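Local coordinates for thioredoxin family protein (PDB 2YP6) that probably works as a surface-exposed thiol-disulfide oxidoreductase of the thioredoxin family, a lipoprotein that helps Streptococcus pneumoniae withstand extracellular oxidative stress, at residues A[50-55]-A[134-139]; A[87-92]-A[128-133]; A[155-160]-A[170-175]. All coordinates share one frame; numbering follows the deposited sequence.

Contact 1: residues A[50-55]-A[134-139]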
loop_
_atom_site.group_PDB
_atom_site.type_symbol
_atom_site.label_atom_id
_atom_site.label_comp_id
_atom_site.label_asym_id
_atom_site.label_seq_id
_atom_site.Cartn_x
_atom_site.Cartn_y
_atom_site.Cartn_z
ATOM N N PRO A 50 2.247 -2.866 12.336
ATOM C CA PRO A 50 2.106 -4.315 12.478
ATOM C C PRO A 50 2.797 -5.070 11.338
ATOM O O PRO A 50 2.771 -4.682 10.162
ATOM C CB PRO A 50 0.589 -4.528 12.439
ATOM C CG PRO A 50 -0.005 -3.242 12.878
ATOM C CD PRO A 50 0.939 -2.176 12.372
ATOM N N ASP A 51 3.476 -6.133 11.714
ATOM C CA ASP A 51 4.128 -6.985 10.745
ATOM C C ASP A 51 3.114 -7.725 9.883
ATOM O O ASP A 51 1.987 -7.972 10.303
ATOM C CB ASP A 51 4.984 -8.015 11.453
ATOM C CG ASP A 51 6.303 -7.454 11.888
ATOM O OD1 ASP A 51 7.182 -7.294 11.014
ATOM O OD2 ASP A 51 6.450 -7.184 13.094
ATOM N N PHE A 52 3.544 -8.078 8.684
ATOM C CA PHE A 52 2.783 -8.948 7.811
ATOM C C PHE A 52 3.678 -9.732 6.872
ATOM O O PHE A 52 4.834 -9.344 6.583
ATOM C CB PHE A 52 1.701 -8.168 7.043
ATOM C CG PHE A 52 2.237 -7.042 6.205
ATOM C CD1 PHE A 52 2.824 -7.288 4.970
ATOM C CD2 PHE A 52 2.135 -5.735 6.642
ATOM C CE1 PHE A 52 3.331 -6.235 4.183
ATOM C CE2 PHE A 52 2.632 -4.674 5.867
ATOM C CZ PHE A 52 3.217 -4.922 4.644
ATOM N N THR A 53 3.143 -10.873 6.439
ATOM C CA THR A 53 3.768 -11.753 5.463
ATOM C C THR A 53 2.683 -12.097 4.442
ATOM O O THR A 53 1.716 -12.796 4.764
ATOM C CB THR A 53 4.340 -13.019 6.113
ATOM O OG1 THR A 53 5.327 -12.642 7.085
ATOM C CG2 THR A 53 5.001 -13.925 5.079
ATOM N N LEU A 54 2.844 -11.581 3.225
ATOM C CA LEU A 54 1.830 -11.766 2.169
ATOM C C LEU A 54 2.437 -12.154 0.816
ATOM O O LEU A 54 3.562 -11.755 0.508
ATOM C CB LEU A 54 1.075 -10.464 1.986
ATOM C CG LEU A 54 0.357 -9.920 3.213
ATOM C CD1 LEU A 54 -0.155 -8.500 2.926
ATOM C CD2 LEU A 54 -0.752 -10.888 3.651
ATOM N N GLN A 55 1.698 -12.922 0.019
ATOM C CA GLN A 55 2.056 -13.169 -1.367
ATOM C C GLN A 55 1.698 -11.939 -2.215
ATOM O O GLN A 55 0.624 -11.365 -2.061
ATOM C CB GLN A 55 1.304 -14.394 -1.919
ATOM C CG GLN A 55 1.715 -15.698 -1.290
ATOM C CD GLN A 55 3.186 -15.995 -1.526
ATOM O OE1 GLN A 55 3.958 -16.130 -0.583
ATOM N NE2 GLN A 55 3.577 -16.098 -2.795
ATOM N N PRO A 134 3.695 -2.722 -6.515
ATOM C CA PRO A 134 3.429 -3.982 -5.814
ATOM C C PRO A 134 2.021 -4.080 -5.285
ATOM O O PRO A 134 1.495 -3.149 -4.648
ATOM C CB PRO A 134 4.419 -3.951 -4.645
ATOM C CG PRO A 134 5.499 -3.050 -5.091
ATOM C CD PRO A 134 4.843 -2.007 -5.917
ATOM N N VAL A 135 1.406 -5.228 -5.526
ATOM C CA VAL A 135 0.105 -5.486 -4.943
ATOM C C VAL A 135 0.195 -6.753 -4.128
ATOM O O VAL A 135 0.523 -7.816 -4.656
ATOM C CB VAL A 135 -0.994 -5.664 -6.008
ATOM C CG1 VAL A 135 -2.337 -5.956 -5.337
ATOM C CG2 VAL A 135 -1.093 -4.438 -6.908
ATOM N N LEU A 136 -0.084 -6.622 -2.840
ATOM C CA LEU A 136 -0.023 -7.743 -1.925
ATOM C C LEU A 136 -1.437 -8.246 -1.646
ATOM O O LEU A 136 -2.374 -7.457 -1.519
ATOM C CB LEU A 136 0.634 -7.313 -0.627
ATOM C CG LEU A 136 2.035 -6.697 -0.758
ATOM C CD1 LEU A 136 2.602 -6.522 0.629
ATOM C CD2 LEU A 136 2.961 -7.522 -1.647
ATOM N N TYR A 137 -1.559 -9.561 -1.524
ATOM C CA TYR A 137 -2.853 -10.221 -1.388
ATOM C C TYR A 137 -3.120 -10.570 0.059
ATOM O O TYR A 137 -2.589 -11.545 0.578
ATOM C CB TYR A 137 -2.844 -11.509 -2.178
ATOM C CG TYR A 137 -2.948 -11.365 -3.681
ATOM C CD1 TYR A 137 -3.207 -10.142 -4.276
ATOM C CD2 TYR A 137 -2.826 -12.473 -4.497
ATOM C CE1 TYR A 137 -3.317 -10.023 -5.672
ATOM C CE2 TYR A 137 -2.948 -12.372 -5.878
ATOM C CZ TYR A 137 -3.198 -11.148 -6.459
ATOM O OH TYR A 137 -3.302 -11.055 -7.834
ATOM N N ASP A 138 -3.998 -9.805 0.689
ATOM C CA ASP A 138 -4.424 -10.070 2.057
ATOM C C ASP A 138 -5.572 -11.092 2.027
ATOM O O ASP A 138 -6.724 -10.762 2.269
ATOM C CB ASP A 138 -4.878 -8.776 2.713
ATOM C CG ASP A 138 -4.943 -8.883 4.217
ATOM O OD1 ASP A 138 -4.202 -9.715 4.774
ATOM O OD2 ASP A 138 -5.718 -8.127 4.830
ATOM N N THR A 139 -5.230 -12.338 1.756
ATOM C CA THR A 139 -6.224 -13.395 1.527
ATOM C C THR A 139 -7.008 -13.822 2.765
ATOM O O THR A 139 -7.988 -14.567 2.659
ATOM C CB THR A 139 -5.556 -14.637 0.942
ATOM O OG1 THR A 139 -4.484 -15.037 1.819
ATOM C CG2 THR A 139 -5.046 -14.350 -0.448
HETATM O O HOH W 1 -0.974 -13.706 0.642
#
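The side chains of F52 and L54 both cross that of L136 at about a right angle, meeting it at different heights. At the outer end, CE1 of the F52 ring lies 3.6 Å from CD1 of L136; nearer the backbone, CD1 of L54 rests 3.8 Å from CB of L136. CG of L54 stands beside the backbone N, anti to the carbonyl carbon (chi1 -59°), and from it CD2 lies 3.6 Å from the carbonyl O of Y137 and also against OD1 of D138. That carboxylate is already committed, OD1 to the hydroxyl of T143 and OD2 to the backbone N of F144.

The short strand segments 53-55 and 135-137 run at 105° to each other, yet their backbones still join. Y137 N donates to Q55 O at 2.9 Å, and one water bridges the other pair of groups, accepting from Q55 N at 2.9 Å and donating to Y137 O at 2.7 Å. Strands 53-56 and 61-63 extend the thioredoxin-fold sheet at its 135-137 edge, V62 of the outer strand touching L136; 135-137 leads on to strand 102-108, and helix 120-127 packs F121 against V135 and Y137.

Contact 2: residues A[87-92]-A[128-133]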
loop_
_atom_site.group_PDB
_atom_site.type_symbol
_atom_site.label_atom_id
_atom_site.label_comp_id
_atom_site.label_asym_id
_atom_site.label_seq_id
_atom_site.Cartn_x
_atom_site.Cartn_y
_atom_site.Cartn_z
ATOM N N SER A 87 -6.604 7.053 -7.879
ATOM C CA SER A 87 -5.324 7.416 -7.284
ATOM C C SER A 87 -4.164 6.537 -7.795
ATOM O O SER A 87 -3.010 6.794 -7.490
ATOM C CB SER A 87 -5.422 7.342 -5.743
ATOM O OG SER A 87 -5.426 6.011 -5.281
ATOM N N MET A 88 -4.432 5.529 -8.611
ATOM C CA MET A 88 -3.338 4.621 -8.978
ATOM C C MET A 88 -2.309 5.209 -9.996
ATOM O O MET A 88 -1.104 4.998 -9.818
ATOM C CB MET A 88 -3.862 3.270 -9.471
ATOM C CG MET A 88 -4.550 2.442 -8.390
ATOM S SD MET A 88 -3.458 1.960 -6.993
ATOM C CE MET A 88 -2.239 1.184 -7.919
ATOM N N PRO A 89 -2.776 5.893 -11.059
ATOM C CA PRO A 89 -1.781 6.475 -11.985
ATOM C C PRO A 89 -0.815 7.437 -11.269
ATOM O O PRO A 89 0.398 7.435 -11.552
ATOM C CB PRO A 89 -2.642 7.210 -13.014
ATOM C CG PRO A 89 -3.925 6.356 -13.063
ATOM C CD PRO A 89 -4.152 6.006 -11.595
ATOM N N GLU A 90 -1.325 8.208 -10.320
ATOM C CA GLU A 90 -0.465 9.126 -9.599
ATOM C C GLU A 90 0.561 8.315 -8.795
ATOM O O GLU A 90 1.717 8.698 -8.708
ATOM C CB GLU A 90 -1.263 10.063 -8.696
ATOM C CG GLU A 90 -0.357 11.038 -7.967
ATOM C CD GLU A 90 -1.108 12.052 -7.109
ATOM O OE1 GLU A 90 -2.308 11.818 -6.831
ATOM O OE2 GLU A 90 -0.478 13.073 -6.720
ATOM N N LEU A 91 0.156 7.171 -8.240
ATOM C CA LEU A 91 1.103 6.334 -7.491
ATOM C C LEU A 91 2.183 5.733 -8.409
ATOM O O LEU A 91 3.353 5.622 -8.021
ATOM C CB LEU A 91 0.362 5.224 -6.745
ATOM C CG LEU A 91 1.211 4.430 -5.747
ATOM C CD1 LEU A 91 1.850 5.357 -4.731
ATOM C CD2 LEU A 91 0.371 3.349 -5.074
ATOM N N MET A 92 1.802 5.372 -9.631
ATOM C CA MET A 92 2.798 5.011 -10.654
ATOM C C MET A 92 3.789 6.124 -10.940
ATOM O O MET A 92 4.986 5.843 -11.106
ATOM C CB MET A 92 2.142 4.515 -11.937
ATOM C CG MET A 92 1.348 3.240 -11.703
ATOM S SD MET A 92 0.338 2.783 -13.111
ATOM C CE MET A 92 1.543 2.755 -14.413
ATOM N N GLN A 128 -6.203 -1.912 -16.964
ATOM C CA GLN A 128 -6.275 -0.496 -16.606
ATOM C C GLN A 128 -5.007 0.245 -17.013
ATOM O O GLN A 128 -4.948 1.462 -16.914
ATOM C CB GLN A 128 -6.488 -0.318 -15.092
ATOM C CG GLN A 128 -7.663 -1.104 -14.490
ATOM C CD GLN A 128 -8.933 -1.019 -15.308
ATOM O OE1 GLN A 128 -9.460 0.062 -15.549
ATOM N NE2 GLN A 128 -9.434 -2.178 -15.748
ATOM N N GLY A 129 -3.986 -0.488 -17.454
ATOM C CA GLY A 129 -2.678 0.101 -17.731
ATOM C C GLY A 129 -1.802 0.245 -16.493
ATOM O O GLY A 129 -0.770 0.922 -16.518
ATOM N N TYR A 130 -2.198 -0.387 -15.393
ATOM C CA TYR A 130 -1.431 -0.253 -14.164
ATOM C C TYR A 130 -0.238 -1.198 -14.216
ATOM O O TYR A 130 -0.315 -2.290 -14.786
ATOM C CB TYR A 130 -2.262 -0.535 -12.909
ATOM C CG TYR A 130 -3.508 0.324 -12.747
ATOM C CD1 TYR A 130 -3.623 1.575 -13.357
ATOM C CD2 TYR A 130 -4.578 -0.130 -11.998
ATOM C CE1 TYR A 130 -4.775 2.341 -13.207
ATOM C CE2 TYR A 130 -5.714 0.623 -11.846
ATOM C CZ TYR A 130 -5.816 1.845 -12.440
ATOM O OH TYR A 130 -6.969 2.560 -12.277
ATOM N N LYS A 131 0.864 -0.753 -13.631
ATOM C CA LYS A 131 2.061 -1.575 -13.510
ATOM C C LYS A 131 3.078 -0.876 -12.623
ATOM O O LYS A 131 2.886 0.266 -12.232
ATOM C CB LYS A 131 2.657 -1.860 -14.885
ATOM C CG LYS A 131 3.043 -0.610 -15.647
ATOM C CD LYS A 131 3.515 -0.959 -17.053
ATOM C CE LYS A 131 4.146 0.238 -17.736
ATOM N NZ LYS A 131 5.556 0.466 -17.280
ATOM N N ASP A 132 4.160 -1.582 -12.304
ATOM C CA ASP A 132 5.231 -1.058 -11.456
ATOM C C ASP A 132 4.807 -0.746 -10.037
ATOM O O ASP A 132 5.519 -0.037 -9.325
ATOM C CB ASP A 132 5.877 0.174 -12.104
ATOM C CG ASP A 132 6.419 -0.120 -13.500
ATOM O OD1 ASP A 132 6.949 -1.228 -13.725
ATOM O OD2 ASP A 132 6.275 0.732 -14.401
ATOM N N ILE A 133 3.669 -1.282 -9.610
ATOM C CA ILE A 133 3.168 -1.066 -8.257
ATOM C C ILE A 133 2.981 -2.430 -7.616
ATOM O O ILE A 133 2.206 -3.219 -8.126
ATOM C CB ILE A 133 1.792 -0.360 -8.269
ATOM C CG1 ILE A 133 1.928 1.053 -8.819
ATOM C CG2 ILE A 133 1.183 -0.321 -6.858
ATOM C CD1 ILE A 133 2.925 1.901 -8.076
#
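A Met-aromatic contact between M92 and Y130 links helix 88-96 to the loop that follows helix 120-127. SD of M92 lies 5.3 Å from the centroid of the Y130 ring, 65° off the ring normal. The same sulfur receives a weak hydrogen bond from the backbone N of K131, and the bend at its last torsion (chi3 54°) turns the methyl CE towards the carbonyl oxygens of both G129 and K131. One turn earlier on the helix, M88 addresses the ring differently: its CB stands over the centre of one face, 3.9 Å from the Y130 centroid, in a CH-pi contact, while CB of Q128 covers the opposite face.

In this thioredoxin fold the loop leads from helix 120-127, closed at G129 by a Schellman motif, into strand 135-137, and F125 of that helix adds an edge-to-face partner for the tyrosine. I133, at the far end of the loop, packs on three helix residues: CG1 meets CG of M92 at 3.7 Å and CD1, on the same branch, meets CG of L91 at 3.8 Å, while CG2 lies 3.9 Å from CE of M88. L91 continues inward onto I104 and T106 of strand 102-108.

Contact 3: residues A[155-160]-A[170-175]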
loop_
_atom_site.group_PDB
_atom_site.type_symbol
_atom_site.label_atom_id
_atom_site.label_comp_id
_atom_site.label_asym_id
_atom_site.label_seq_id
_atom_site.Cartn_x
_atom_site.Cartn_y
_atom_site.Cartn_z
ATOM N N GLU A 155 -3.591 5.353 3.431
ATOM C CA GLU A 155 -2.156 5.185 3.350
ATOM C C GLU A 155 -1.538 5.353 4.734
ATOM O O GLU A 155 -1.903 6.263 5.482
ATOM C CB GLU A 155 -1.538 6.234 2.433
ATOM C CG GLU A 155 -2.002 6.200 0.970
ATOM C CD GLU A 155 -3.358 6.818 0.791
ATOM O OE1 GLU A 155 -3.611 7.904 1.382
ATOM O OE2 GLU A 155 -4.183 6.210 0.081
ATOM N N TYR A 156 -0.624 4.441 5.053
ATOM C CA TYR A 156 0.264 4.552 6.208
ATOM C C TYR A 156 1.643 4.843 5.676
ATOM O O TYR A 156 2.140 4.141 4.805
ATOM C CB TYR A 156 0.287 3.241 6.997
ATOM C CG TYR A 156 -0.992 3.006 7.745
ATOM C CD1 TYR A 156 -2.105 2.482 7.109
ATOM C CD2 TYR A 156 -1.094 3.329 9.091
ATOM C CE1 TYR A 156 -3.280 2.285 7.792
ATOM C CE2 TYR A 156 -2.268 3.136 9.774
ATOM C CZ TYR A 156 -3.368 2.624 9.112
ATOM O OH TYR A 156 -4.547 2.413 9.798
ATOM N N LEU A 157 2.240 5.933 6.165
ATOM C CA LEU A 157 3.605 6.273 5.812
ATOM C C LEU A 157 4.472 5.902 7.010
ATOM O O LEU A 157 4.369 6.501 8.090
ATOM C CB LEU A 157 3.687 7.764 5.476
ATOM C CG LEU A 157 2.703 8.309 4.443
ATOM C CD1 LEU A 157 3.088 9.732 4.024
ATOM C CD2 LEU A 157 2.610 7.397 3.239
ATOM N N ILE A 158 5.269 4.859 6.822
ATOM C CA ILE A 158 5.998 4.199 7.879
ATOM C C ILE A 158 7.462 4.646 7.787
ATOM O O ILE A 158 8.027 4.751 6.705
ATOM C CB ILE A 158 5.888 2.649 7.707
ATOM C CG1 ILE A 158 4.418 2.214 7.755
ATOM C CG2 ILE A 158 6.707 1.897 8.746
ATOM C CD1 ILE A 158 4.218 0.775 7.369
ATOM N N ASP A 159 8.057 4.962 8.934
ATOM C CA ASP A 159 9.382 5.538 8.926
ATOM C C ASP A 159 10.472 4.448 8.850
ATOM O O ASP A 159 10.165 3.259 8.833
ATOM C CB ASP A 159 9.549 6.496 10.126
ATOM C CG ASP A 159 9.697 5.790 11.475
ATOM O OD1 ASP A 159 10.001 4.582 11.544
ATOM O OD2 ASP A 159 9.579 6.490 12.505
ATOM N N SER A 160 11.735 4.859 8.777
ATOM C CA SER A 160 12.824 3.906 8.543
ATOM C C SER A 160 13.025 2.996 9.735
ATOM O O SER A 160 13.711 1.999 9.625
ATOM C CB SER A 160 14.132 4.628 8.215
ATOM O OG SER A 160 14.631 5.285 9.343
ATOM N N GLY A 170 -8.142 8.563 2.576
ATOM C CA GLY A 170 -8.280 9.059 1.223
ATOM C C GLY A 170 -6.907 9.192 0.589
ATOM O O GLY A 170 -5.882 8.909 1.224
ATOM N N ALA A 171 -6.877 9.606 -0.669
ATOM C CA ALA A 171 -5.619 9.693 -1.402
ATOM C C ALA A 171 -4.740 10.793 -0.827
ATOM O O ALA A 171 -5.228 11.769 -0.261
ATOM C CB ALA A 171 -5.880 9.940 -2.887
ATOM N N ILE A 172 -3.432 10.620 -0.964
ATOM C CA ILE A 172 -2.471 11.661 -0.595
ATOM C C ILE A 172 -1.714 12.059 -1.870
ATOM O O ILE A 172 -1.370 11.199 -2.666
ATOM C CB ILE A 172 -1.511 11.167 0.522
ATOM C CG1 ILE A 172 -0.608 12.300 1.013
ATOM C CG2 ILE A 172 -0.691 9.964 0.071
ATOM C CD1 ILE A 172 0.198 11.917 2.234
ATOM N N SER A 173 -1.499 13.348 -2.088
ATOM C CA SER A 173 -0.773 13.780 -3.273
ATOM C C SER A 173 0.674 13.318 -3.155
ATOM O O SER A 173 1.188 13.135 -2.041
ATOM C CB SER A 173 -0.801 15.295 -3.403
ATOM O OG SER A 173 -0.032 15.873 -2.373
ATOM N N ASN A 174 1.333 13.165 -4.290
ATOM C CA ASN A 174 2.734 12.770 -4.280
ATOM C C ASN A 174 3.550 13.842 -3.550
ATOM O O ASN A 174 4.431 13.513 -2.771
ATOM C CB ASN A 174 3.266 12.581 -5.703
ATOM C CG ASN A 174 2.724 11.336 -6.371
ATOM O OD1 ASN A 174 2.148 10.459 -5.716
ATOM N ND2 ASN A 174 2.949 11.228 -7.678
ATOM N N ALA A 175 3.231 15.120 -3.785
ATOM C CA ALA A 175 3.945 16.202 -3.117
ATOM C C ALA A 175 3.819 16.069 -1.601
ATOM O O ALA A 175 4.798 16.196 -0.868
ATOM C CB ALA A 175 3.435 17.562 -3.582
#
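E155 and L157, whose side chains leave strand 154-158 on the same face, meet G170 and I172 in the segment that leads into the last helix. The carboxylate of E155 makes the polar part of the contact: its OE1 lies only 2.5 Å from the carbonyl O of G170. The bend at its second torsion (chi2 78°) brings CD of E155 to 3.3 Å from that same G170 oxygen. The apolar stem of the same side chain passes obliquely across I172, with CG of E155 4.1 Å from CG2 of the isoleucine, and OE1 of E155 is 3.8 Å from that methyl.

The longer branch of I172 serves L157. CG1 is anti to the backbone N (chi1 -174°), and an extended second torsion (chi2 172°) puts CD1 of I172 4.0 Å from CD1 of L157, tip to tip.

Strand 154-158 pairs antiparallel with strand 164-169, and residues 170-173 then turn back over this hairpin into helix 174-182, the beta-beta-alpha ending of the thioredoxin fold. G170 opens that turn with a positive phi, at which a CB would press on the carbonyl O of the residue before, and S173 serves as N-cap, its OG bonding to the backbone N of D176.

Further out, the second carboxylate oxygen of E155, OE2, is held in a salt bridge by K75 of strand 71-76, the strand on the other side of 154-158 from 164-169. Y73 of the same strand touches E155, L157 and I172 alike. Beyond L157, M184 near the C-terminus packs against the leucine.

How the contacts relate
Contacts 1 and 2 have centres 18 Å apart and meet in sequence, where I133 passes into P134. Contacts 1 and 3, also 18 Å apart, lie on opposite sides of the chain's centre and reach the same sheet. Contacts 2 and 3, with centres 15 Å apart, touch: N174 ND2 probably donates to E90 O at 3.0 Å, and S87 packs on A171. K75 also joins them, bonding to S87 OG as well as E155. M88 and E155 lie near the C81-C84 disulfide without touching it. D138 of contact 1 is about 7 Å from the bound 3-cyclohexyl-1-propylphosphocholine, whose pocket includes W80 and F144.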